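Local coordinates for 4-hydroxybutyrate CoA-transferase (Porphyromonas gingivalis, PDB 3EH7), which probably transfers coenzyme A from an acyl-CoA thioester to a carboxylate such as acetate or 4-hydroxybutyrate, at residues F273-G276 against V280-F283; H282-D285 against D289-L292; G203-E208 against Y396-L401. All coordinates share one frame; numbering follows the deposited sequence. Where two conformers were deposited one is given.

In the fold
Contacts 1 and 2 are successive steps of one path through the chain: strand 273-274 turns into helix 278-284, which leads to strand 290-292. They share that helix, their centres are about 7 Å apart, and L274 of contact 1 packs on I284 and V290 of contact 2. Contact 3, joining helix 197-208 to strand 397-400, is centred about 28 Å from contact 1 and about 31 Å from contact 2; with 187 residues between its segments, the other two fall inside the loop it closes. Contacts 2 and 3 both reach the nine-stranded mixed sheet, 290-292 next to one edge and 397-400 at the other, while contact 1 joins the helix to a small two-stranded sheet.

Contact 1 of 3, residues F273-G276 against V280-F283; sequences FLMG and VYHF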
ATOM      1  N   PHE A 273      -5.933  11.749  17.084  1.00 20.25           N
ATOM      2  CA  PHE A 273      -6.231  13.157  17.383  1.00 19.78           C
ATOM      3  C   PHE A 273      -7.752  13.372  17.393  1.00 20.91           C
ATOM      4  O   PHE A 273      -8.536  12.504  16.950  1.00 18.69           O
ATOM      5  CB  PHE A 273      -5.468  14.143  16.454  1.00 20.27           C
ATOM      6  CG  PHE A 273      -6.074  14.342  15.069  1.00 19.96           C
ATOM      7  CD1 PHE A 273      -5.790  13.450  14.028  1.00 22.36           C
ATOM      8  CD2 PHE A 273      -6.898  15.424  14.802  1.00 19.26           C
ATOM      9  CE1 PHE A 273      -6.324  13.613  12.738  1.00 21.98           C
ATOM     10  CE2 PHE A 273      -7.474  15.607  13.499  1.00 20.53           C
ATOM     11  CZ  PHE A 273      -7.170  14.707  12.468  1.00 22.21           C
ATOM     12  N   LEU A 274      -8.165  14.503  17.965  1.00 21.56           N
ATOM     13  CA  LEU A 274      -9.601  14.812  18.143  1.00 22.75           C
ATOM     14  C   LEU A 274      -9.854  16.258  17.804  1.00 23.64           C
ATOM     15  O   LEU A 274      -8.982  17.107  18.009  1.00 23.29           O
ATOM     16  CB  LEU A 274     -10.029  14.596  19.588  1.00 21.97           C
ATOM     17  CG  LEU A 274      -9.845  13.193  20.132  1.00 23.06           C
ATOM     18  CD1 LEU A 274     -10.048  13.167  21.632  1.00 21.23           C
ATOM     19  CD2 LEU A 274     -10.776  12.194  19.405  1.00 21.76           C
HETATM   20  N   MSE A 275     -11.039  16.525  17.261  1.00 24.70           N
HETATM   21  CA  MSE A 275     -11.498  17.891  17.016  0.50 24.58           C
HETATM   22  C   MSE A 275     -13.023  17.933  16.959  1.00 25.48           C
HETATM   23  O   MSE A 275     -13.649  17.035  16.395  1.00 25.81           O
HETATM   24  CB  MSE A 275     -10.912  18.421  15.708  0.50 24.36           C
HETATM   25  CG  MSE A 275     -11.380  19.821  15.364  0.50 23.11           C
HETATM   26 SE   MSE A 275     -10.264  20.682  14.047  0.40 21.02          SE
HETATM   27  CE  MSE A 275      -9.124  19.195  13.587  0.50 20.90           C
ATOM     28  N   GLY A 276     -13.614  18.967  17.545  1.00 25.69           N
ATOM     29  CA  GLY A 276     -15.066  19.094  17.553  1.00 26.37           C
ATOM     30  C   GLY A 276     -15.472  20.298  18.347  1.00 26.34           C
ATOM     31  O   GLY A 276     -14.715  21.247  18.445  1.00 27.02           O
ATOM     32  N   VAL A 280     -17.370  18.180  22.885  1.00 30.18           N
ATOM     33  CA  VAL A 280     -16.507  16.998  22.713  1.00 29.17           C
ATOM     34  C   VAL A 280     -15.316  17.045  23.670  1.00 28.57           C
ATOM     35  O   VAL A 280     -14.961  16.026  24.288  1.00 28.39           O
ATOM     36  CB  VAL A 280     -15.997  16.850  21.261  1.00 29.63           C
ATOM     37  CG1 VAL A 280     -14.797  15.915  21.190  1.00 29.33           C
ATOM     38  CG2 VAL A 280     -17.115  16.340  20.382  1.00 28.73           C
ATOM     39  N   TYR A 281     -14.723  18.232  23.790  1.00 27.24           N
ATOM     40  CA  TYR A 281     -13.574  18.435  24.622  1.00 27.07           C
ATOM     41  C   TYR A 281     -13.885  18.236  26.116  1.00 27.82           C
ATOM     42  O   TYR A 281     -13.022  17.768  26.845  1.00 28.01           O
ATOM     43  CB  TYR A 281     -12.971  19.813  24.362  1.00 26.45           C
ATOM     44  CG  TYR A 281     -12.606  20.060  22.906  1.00 24.56           C
ATOM     45  CD1 TYR A 281     -12.121  19.034  22.100  1.00 23.35           C
ATOM     46  CD2 TYR A 281     -12.742  21.319  22.346  1.00 24.54           C
ATOM     47  CE1 TYR A 281     -11.789  19.267  20.757  1.00 25.40           C
ATOM     48  CE2 TYR A 281     -12.416  21.558  21.026  1.00 23.87           C
ATOM     49  CZ  TYR A 281     -11.938  20.526  20.235  1.00 24.82           C
ATOM     50  OH  TYR A 281     -11.604  20.756  18.928  1.00 23.76           O
ATOM     51  N   HIS A 282     -15.107  18.569  26.553  1.00 27.94           N
ATOM     52  CA  HIS A 282     -15.561  18.250  27.920  1.00 28.71           C
ATOM     53  C   HIS A 282     -15.814  16.740  28.091  1.00 27.73           C
ATOM     54  O   HIS A 282     -15.390  16.154  29.065  1.00 27.38           O
ATOM     55  CB  HIS A 282     -16.820  19.054  28.296  1.00 29.28           C
ATOM     56  CG  HIS A 282     -17.394  18.690  29.633  1.00 32.91           C
ATOM     57  ND1 HIS A 282     -18.574  17.986  29.772  1.00 37.05           N
ATOM     58  CD2 HIS A 282     -16.937  18.904  30.894  1.00 36.43           C
ATOM     59  CE1 HIS A 282     -18.837  17.811  31.057  1.00 37.03           C
ATOM     60  NE2 HIS A 282     -17.855  18.351  31.759  1.00 37.76           N
ATOM     61  N   PHE A 283     -16.481  16.115  27.127  1.00 26.88           N
ATOM     62  CA  PHE A 283     -16.757  14.681  27.192  1.00 26.65           C
ATOM     63  C   PHE A 283     -15.478  13.804  27.313  1.00 27.18           C
ATOM     64  O   PHE A 283     -15.483  12.784  28.014  1.00 27.00           O
ATOM     65  CB  PHE A 283     -17.578  14.270  25.972  1.00 26.73           C
ATOM     66  CG  PHE A 283     -17.731  12.797  25.806  1.00 25.56           C
ATOM     67  CD1 PHE A 283     -18.701  12.114  26.502  1.00 25.27           C
ATOM     68  CD2 PHE A 283     -16.904  12.095  24.933  1.00 27.41           C
ATOM     69  CE1 PHE A 283     -18.853  10.758  26.358  1.00 24.23           C
ATOM     70  CE2 PHE A 283     -17.046  10.722  24.774  1.00 25.84           C
ATOM     71  CZ  PHE A 283     -18.045  10.056  25.496  1.00 24.38           C
TER
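The hydroxyl oxygen of Y281 is held by two backbone groups. The amide of G276 gives it a nearly straight hydrogen bond, with N 3.0 Å from OH and an angle of 167° at the hydrogen, and the same hydroxyl bonds to the carbonyl oxygen of Y188. Two backbone groups thus satisfy the polar end of a buried tyrosine. The ring reaches that spot because CG of Y281 stands anti to its own carbonyl carbon (chi1 -56°), which carries the ring back from the helix to the end of the strand. There its rim lies beside the backbone: CA of M275 and the carbonyl oxygen of L274 are both near the ring plane at its edge, the former 3.4 Å from OH. Selenomethionine M275 runs alongside the phenol, its CG 3.7 Å from OH. V280 closes the turn more loosely, its CB 4.4 Å from CA of G276. Around this turn, strand 273-274 pairs in parallel with strand 243-244, the carbonyl of M275 is bonded to the hydroxyl of S245, and V280 and F283 rest helix 278-284 against helix 246-253.

Contact 2 of 3, residues H282-D285 against D289-L292; sequences HFID and DVEL
Two first torsions set up the meeting of V290 with F283 and I284. V290 has CG1 anti to the backbone N (chi1 178°), which leaves CG2 anti to the carbonyl carbon and makes that methyl the one to meet the helix. I284 takes the rarer choice for a helix, with CG1 between the backbone N and the carbonyl carbon (chi1 70°), while CG2 turns to V290. F283, one residue earlier, brings the far part of its ring to the same strand residue.

The result is that one methyl serves two partners. CG2 of V290 lies 4.2 Å from CE2 of F283, meeting the ring obliquely, and 4.1 Å from CG2 of I284. Both distances are ordinary for apolar packing, and neither side chain lies along the other; the valine passes each at a slant. Its second branch is used as well, since CG1 of V290 packs on CD1 of L274. That leucine methyl also touches CD1 of I284. Valine, isoleucine and leucine therefore form a continuous apolar seam under the last turn of the helix, where the amide of D285 still bonds back to the carbonyl of H282 (N to O 3.2 Å).

The backbones stay apart, with CA of I284 and CA of V290 separated by 6.3 Å, so side chains alone fill the interface. F283 also packs on V249, V252 and R253 of helix 246-253, and V290 rests on M269. Strand 290-292 is a parallel neighbour of strand 269-271, with helix 278-284 in the connection between them: this is the beta-alpha-beta crossover of a Rossmann-like sheet, in which an apolar helix face covers the strands it links.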
ATOM      1  N   HIS A 282     -15.107  18.569  26.553  1.00 27.94           N
ATOM      2  CA  HIS A 282     -15.561  18.250  27.920  1.00 28.71           C
ATOM      3  C   HIS A 282     -15.814  16.740  28.091  1.00 27.73           C
ATOM      4  O   HIS A 282     -15.390  16.154  29.065  1.00 27.38           O
ATOM      5  CB  HIS A 282     -16.820  19.054  28.296  1.00 29.28           C
ATOM      6  CG  HIS A 282     -17.394  18.690  29.633  1.00 32.91           C
ATOM      7  ND1 HIS A 282     -18.574  17.986  29.772  1.00 37.05           N
ATOM      8  CD2 HIS A 282     -16.937  18.904  30.894  1.00 36.43           C
ATOM      9  CE1 HIS A 282     -18.837  17.811  31.057  1.00 37.03           C
ATOM     10  NE2 HIS A 282     -17.855  18.351  31.759  1.00 37.76           N
ATOM     11  N   PHE A 283     -16.481  16.115  27.127  1.00 26.88           N
ATOM     12  CA  PHE A 283     -16.757  14.681  27.192  1.00 26.65           C
ATOM     13  C   PHE A 283     -15.478  13.804  27.313  1.00 27.18           C
ATOM     14  O   PHE A 283     -15.483  12.784  28.014  1.00 27.00           O
ATOM     15  CB  PHE A 283     -17.578  14.270  25.972  1.00 26.73           C
ATOM     16  CG  PHE A 283     -17.731  12.797  25.806  1.00 25.56           C
ATOM     17  CD1 PHE A 283     -18.701  12.114  26.502  1.00 25.27           C
ATOM     18  CD2 PHE A 283     -16.904  12.095  24.933  1.00 27.41           C
ATOM     19  CE1 PHE A 283     -18.853  10.758  26.358  1.00 24.23           C
ATOM     20  CE2 PHE A 283     -17.046  10.722  24.774  1.00 25.84           C
ATOM     21  CZ  PHE A 283     -18.045  10.056  25.496  1.00 24.38           C
ATOM     22  N   ILE A 284     -14.392  14.204  26.651  1.00 26.47           N
ATOM     23  CA  ILE A 284     -13.170  13.397  26.650  1.00 26.70           C
ATOM     24  C   ILE A 284     -12.276  13.667  27.862  1.00 27.30           C
ATOM     25  O   ILE A 284     -11.388  12.876  28.147  1.00 27.85           O
ATOM     26  CB  ILE A 284     -12.321  13.606  25.356  1.00 26.70           C
ATOM     27  CG1 ILE A 284     -11.693  15.019  25.350  1.00 27.11           C
ATOM     28  CG2 ILE A 284     -13.172  13.286  24.119  1.00 23.91           C
ATOM     29  CD1 ILE A 284     -10.990  15.416  24.068  1.00 28.72           C
ATOM     30  N   ASP A 285     -12.503  14.785  28.552  1.00 27.57           N
ATOM     31  CA  ASP A 285     -11.610  15.221  29.616  1.00 27.69           C
ATOM     32  C   ASP A 285     -11.638  14.212  30.761  1.00 27.46           C
ATOM     33  O   ASP A 285     -12.694  13.940  31.320  1.00 26.59           O
ATOM     34  CB  ASP A 285     -12.015  16.615  30.107  1.00 28.07           C
ATOM     35  CG  ASP A 285     -11.034  17.205  31.093  1.00 28.60           C
ATOM     36  OD1 ASP A 285      -9.867  16.805  31.118  1.00 32.69           O
ATOM     37  OD2 ASP A 285     -11.424  18.090  31.856  1.00 32.84           O
ATOM     38  N   ASP A 289     -12.599   5.983  28.880  1.00 24.12           N
ATOM     39  CA  ASP A 289     -13.075   5.234  27.731  1.00 24.00           C
ATOM     40  C   ASP A 289     -12.551   5.809  26.414  1.00 23.15           C
ATOM     41  O   ASP A 289     -12.812   5.233  25.374  1.00 22.63           O
ATOM     42  CB  ASP A 289     -14.604   5.215  27.694  1.00 24.61           C
ATOM     43  CG  ASP A 289     -15.207   4.484  28.888  1.00 26.28           C
ATOM     44  OD1 ASP A 289     -14.510   3.633  29.461  1.00 29.89           O
ATOM     45  OD2 ASP A 289     -16.357   4.776  29.254  1.00 28.88           O
ATOM     46  N   VAL A 290     -11.863   6.954  26.467  1.00 22.50           N
ATOM     47  CA  VAL A 290     -11.252   7.568  25.300  1.00 21.88           C
ATOM     48  C   VAL A 290      -9.752   7.447  25.461  1.00 21.86           C
ATOM     49  O   VAL A 290      -9.205   7.902  26.478  1.00 21.93           O
ATOM     50  CB  VAL A 290     -11.598   9.074  25.168  1.00 21.71           C
ATOM     51  CG1 VAL A 290     -10.886   9.696  23.951  1.00 21.94           C
ATOM     52  CG2 VAL A 290     -13.111   9.287  25.083  1.00 21.96           C
ATOM     53  N   GLU A 291      -9.094   6.818  24.478  1.00 20.50           N
ATOM     54  CA  GLU A 291      -7.671   6.628  24.534  1.00 20.78           C
ATOM     55  C   GLU A 291      -7.026   7.080  23.232  1.00 20.56           C
ATOM     56  O   GLU A 291      -7.385   6.600  22.146  1.00 18.86           O
ATOM     57  CB  GLU A 291      -7.333   5.154  24.853  1.00 21.16           C
ATOM     58  CG  GLU A 291      -7.677   4.787  26.275  1.00 22.01           C
ATOM     59  CD  GLU A 291      -7.365   3.337  26.641  1.00 25.74           C
ATOM     60  OE1 GLU A 291      -6.999   2.533  25.753  1.00 27.55           O
ATOM     61  OE2 GLU A 291      -7.560   2.996  27.825  1.00 29.34           O
ATOM     62  N   LEU A 292      -6.109   8.044  23.342  1.00 20.29           N
ATOM     63  CA  LEU A 292      -5.290   8.422  22.205  1.00 20.42           C
ATOM     64  C   LEU A 292      -3.940   7.747  22.289  1.00 20.12           C
ATOM     65  O   LEU A 292      -3.381   7.584  23.385  1.00 20.66           O
ATOM     66  CB  LEU A 292      -5.093   9.923  22.085  1.00 19.80           C
ATOM     67  CG  LEU A 292      -6.321  10.798  21.821  1.00 24.58           C
ATOM     68  CD1 LEU A 292      -5.957  12.136  21.151  1.00 21.33           C
ATOM     69  CD2 LEU A 292      -7.437  10.040  21.063  1.00 23.45           C
TER

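Contact 3 of 3, residues G203-E208 against Y396-L401; sequences GRNCAE and YGIAQL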
ATOM      1  N   GLY A 203     -24.739   9.204   3.070  1.00 22.23           N
ATOM      2  CA  GLY A 203     -24.748   8.691   4.424  1.00 22.16           C
ATOM      3  C   GLY A 203     -25.573   7.430   4.564  1.00 22.49           C
ATOM      4  O   GLY A 203     -25.207   6.507   5.262  1.00 21.46           O
ATOM      5  N   ARG A 204     -26.713   7.431   3.899  1.00 22.94           N
ATOM      6  CA  ARG A 204     -27.638   6.318   3.937  0.50 23.35           C
ATOM      7  C   ARG A 204     -27.024   5.085   3.266  1.00 23.47           C
ATOM      8  O   ARG A 204     -27.178   3.958   3.752  1.00 23.38           O
ATOM      9  CB  ARG A 204     -28.935   6.721   3.241  0.50 24.03           C
ATOM     10  CG  ARG A 204     -30.176   6.150   3.858  0.50 25.36           C
ATOM     11  CD  ARG A 204     -31.375   6.452   2.984  0.50 27.73           C
ATOM     12  NE  ARG A 204     -31.735   7.864   3.012  0.50 29.26           N
ATOM     13  CZ  ARG A 204     -32.601   8.390   3.870  0.50 30.21           C
ATOM     14  NH1 ARG A 204     -32.877   9.686   3.819  0.50 31.99           N
ATOM     15  NH2 ARG A 204     -33.190   7.623   4.779  0.50 29.72           N
ATOM     16  N   ASN A 205     -26.321   5.295   2.158  1.00 23.15           N
ATOM     17  CA  ASN A 205     -25.592   4.219   1.493  1.00 23.15           C
ATOM     18  C   ASN A 205     -24.454   3.689   2.361  1.00 23.43           C
ATOM     19  O   ASN A 205     -24.251   2.491   2.439  1.00 23.83           O
ATOM     20  CB  ASN A 205     -25.042   4.700   0.149  1.00 23.34           C
ATOM     21  CG  ASN A 205     -26.112   4.815  -0.922  1.00 20.80           C
ATOM     22  OD1 ASN A 205     -27.137   4.148  -0.873  1.00 23.46           O
ATOM     23  ND2 ASN A 205     -25.869   5.668  -1.898  1.00 20.60           N
ATOM     24  N   CYS A 206     -23.729   4.581   3.033  1.00 23.17           N
ATOM     25  CA  CYS A 206     -22.676   4.144   3.930  1.00 23.49           C
ATOM     26  C   CYS A 206     -23.237   3.264   5.023  1.00 23.65           C
ATOM     27  O   CYS A 206     -22.686   2.202   5.277  1.00 22.35           O
ATOM     28  CB  CYS A 206     -21.933   5.325   4.545  1.00 23.40           C
ATOM     29  SG  CYS A 206     -20.884   6.110   3.334  1.00 25.24           S
ATOM     30  N   ALA A 207     -24.349   3.693   5.642  1.00 23.28           N
ATOM     31  CA  ALA A 207     -24.984   2.936   6.739  1.00 23.53           C
ATOM     32  C   ALA A 207     -25.380   1.523   6.358  1.00 23.50           C
ATOM     33  O   ALA A 207     -25.328   0.588   7.175  1.00 22.46           O
ATOM     34  CB  ALA A 207     -26.220   3.681   7.276  1.00 23.45           C
ATOM     35  N   GLU A 208     -25.807   1.381   5.122  1.00 23.34           N
ATOM     36  CA  GLU A 208     -26.136   0.084   4.569  1.00 24.18           C
ATOM     37  C   GLU A 208     -24.963  -0.878   4.663  1.00 23.72           C
ATOM     38  O   GLU A 208     -25.152  -2.079   4.682  1.00 22.75           O
ATOM     39  CB  GLU A 208     -26.419   0.280   3.097  1.00 25.26           C
ATOM     40  CG  GLU A 208     -27.445  -0.600   2.505  1.00 29.26           C
ATOM     41  CD  GLU A 208     -27.936  -0.010   1.201  1.00 33.59           C
ATOM     42  OE1 GLU A 208     -28.878   0.829   1.219  1.00 37.44           O
ATOM     43  OE2 GLU A 208     -27.357  -0.377   0.162  1.00 36.83           O
ATOM     44  N   TYR A 396     -25.716   8.543  -5.826  1.00 20.10           N
ATOM     45  CA  TYR A 396     -26.439   7.707  -6.796  1.00 20.37           C
ATOM     46  C   TYR A 396     -26.275   6.221  -6.547  1.00 20.94           C
ATOM     47  O   TYR A 396     -26.914   5.435  -7.214  1.00 20.79           O
ATOM     48  CB  TYR A 396     -26.067   8.067  -8.238  1.00 20.12           C
ATOM     49  CG  TYR A 396     -26.490   9.474  -8.574  1.00 19.59           C
ATOM     50  CD1 TYR A 396     -27.812   9.768  -8.886  1.00 19.14           C
ATOM     51  CD2 TYR A 396     -25.563  10.519  -8.548  1.00 19.90           C
ATOM     52  CE1 TYR A 396     -28.212  11.097  -9.171  1.00 19.11           C
ATOM     53  CE2 TYR A 396     -25.939  11.832  -8.824  1.00 18.48           C
ATOM     54  CZ  TYR A 396     -27.260  12.108  -9.117  1.00 19.84           C
ATOM     55  OH  TYR A 396     -27.581  13.408  -9.369  1.00 20.95           O
ATOM     56  N   GLY A 397     -25.458   5.836  -5.568  1.00 21.12           N
ATOM     57  CA  GLY A 397     -25.385   4.431  -5.165  1.00 21.33           C
ATOM     58  C   GLY A 397     -23.996   3.934  -4.808  1.00 21.47           C
ATOM     59  O   GLY A 397     -23.090   4.705  -4.526  1.00 20.34           O
ATOM     60  N   ILE A 398     -23.851   2.619  -4.832  1.00 21.59           N
ATOM     61  CA  ILE A 398     -22.702   1.945  -4.266  1.00 22.14           C
ATOM     62  C   ILE A 398     -22.047   1.144  -5.393  1.00 22.81           C
ATOM     63  O   ILE A 398     -22.775   0.486  -6.165  1.00 22.54           O
ATOM     64  CB  ILE A 398     -23.156   0.942  -3.142  1.00 22.48           C
ATOM     65  CG1 ILE A 398     -23.765   1.684  -1.939  1.00 22.88           C
ATOM     66  CG2 ILE A 398     -22.016   0.076  -2.683  1.00 20.32           C
ATOM     67  CD1 ILE A 398     -24.737   0.827  -1.088  1.00 23.47           C
ATOM     68  N   ALA A 399     -20.712   1.188  -5.490  1.00 21.75           N
ATOM     69  CA  ALA A 399     -19.964   0.287  -6.380  1.00 22.03           C
ATOM     70  C   ALA A 399     -18.900  -0.454  -5.594  1.00 22.80           C
ATOM     71  O   ALA A 399     -18.223   0.172  -4.784  1.00 23.28           O
ATOM     72  CB  ALA A 399     -19.298   1.080  -7.505  1.00 21.70           C
ATOM     73  N   GLN A 400     -18.764  -1.764  -5.783  1.00 23.34           N
ATOM     74  CA  GLN A 400     -17.601  -2.480  -5.235  1.00 24.87           C
ATOM     75  C   GLN A 400     -16.665  -2.865  -6.382  1.00 24.53           C
ATOM     76  O   GLN A 400     -17.067  -3.562  -7.310  1.00 24.83           O
ATOM     77  CB  GLN A 400     -17.985  -3.706  -4.385  1.00 25.62           C
ATOM     78  CG  GLN A 400     -16.739  -4.373  -3.645  1.00 28.20           C
ATOM     79  CD  GLN A 400     -17.135  -5.498  -2.653  1.00 33.09           C
ATOM     80  OE1 GLN A 400     -18.174  -6.151  -2.832  1.00 35.18           O
ATOM     81  NE2 GLN A 400     -16.298  -5.724  -1.598  1.00 30.40           N
ATOM     82  N   LEU A 401     -15.428  -2.376  -6.331  1.00 24.18           N
ATOM     83  CA  LEU A 401     -14.502  -2.499  -7.467  1.00 24.17           C
ATOM     84  C   LEU A 401     -13.585  -3.699  -7.375  1.00 24.25           C
ATOM     85  O   LEU A 401     -13.033  -4.131  -8.379  1.00 22.74           O
ATOM     86  CB  LEU A 401     -13.653  -1.236  -7.587  1.00 23.36           C
ATOM     87  CG  LEU A 401     -14.399   0.093  -7.710  1.00 24.47           C
ATOM     88  CD1 LEU A 401     -13.379   1.217  -7.932  1.00 22.67           C
ATOM     89  CD2 LEU A 401     -15.429   0.081  -8.862  1.00 19.85           C
TER
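N205 meets the strand with every atom of its side chain beyond CA. CB starts the contact against the branch of I398 that reaches toward the helix, 3.9 Å from its CG1. One bond further, CG still lies beside that same methylene, at 4.0 Å. The amide then divides: OD1 looks to CD1 of I398 at 4.1 Å, while ND2 passes on to the backbone, 3.5 Å from CA of G397. With CG of N205 anti to its carbonyl carbon (chi1 -75°), the chain runs along the isoleucine in the opposite sense to it, so that the two side chains slide past each other. The amide nitrogen also makes a weak hydrogen bond to the carbonyl oxygen of T394.

T394 and G397 mark the two sides of a tight reversal, for strands 391-394 and 397-400 are antiparallel neighbours joined as a beta hairpin, the last of them being the outermost strand of the mixed sheet in this chain. Helix 197-208 packs on this hairpin, its local axis coming within 8.6 Å of that of strand 397-400 at an angle of 46°, and N205 also touches V393 on the inner strand. The backbone angles of G397 are ones that call for glycine, since the space at its CA is taken by the carbonyl oxygen of Y396. The side chain of Y396 leaves the backbone away from the helix; its ring meets H418 edge-to-face and makes a cation-pi contact with R422.

Nearer the solvent, E208 crosses I398 at a slant. Its OE2 is modelled only 3.1 Å from CD1 of I398, too short for comfortable packing and therefore doubtful in detail, although CD of E208 lies at a normal 4.0 Å from the same methyl.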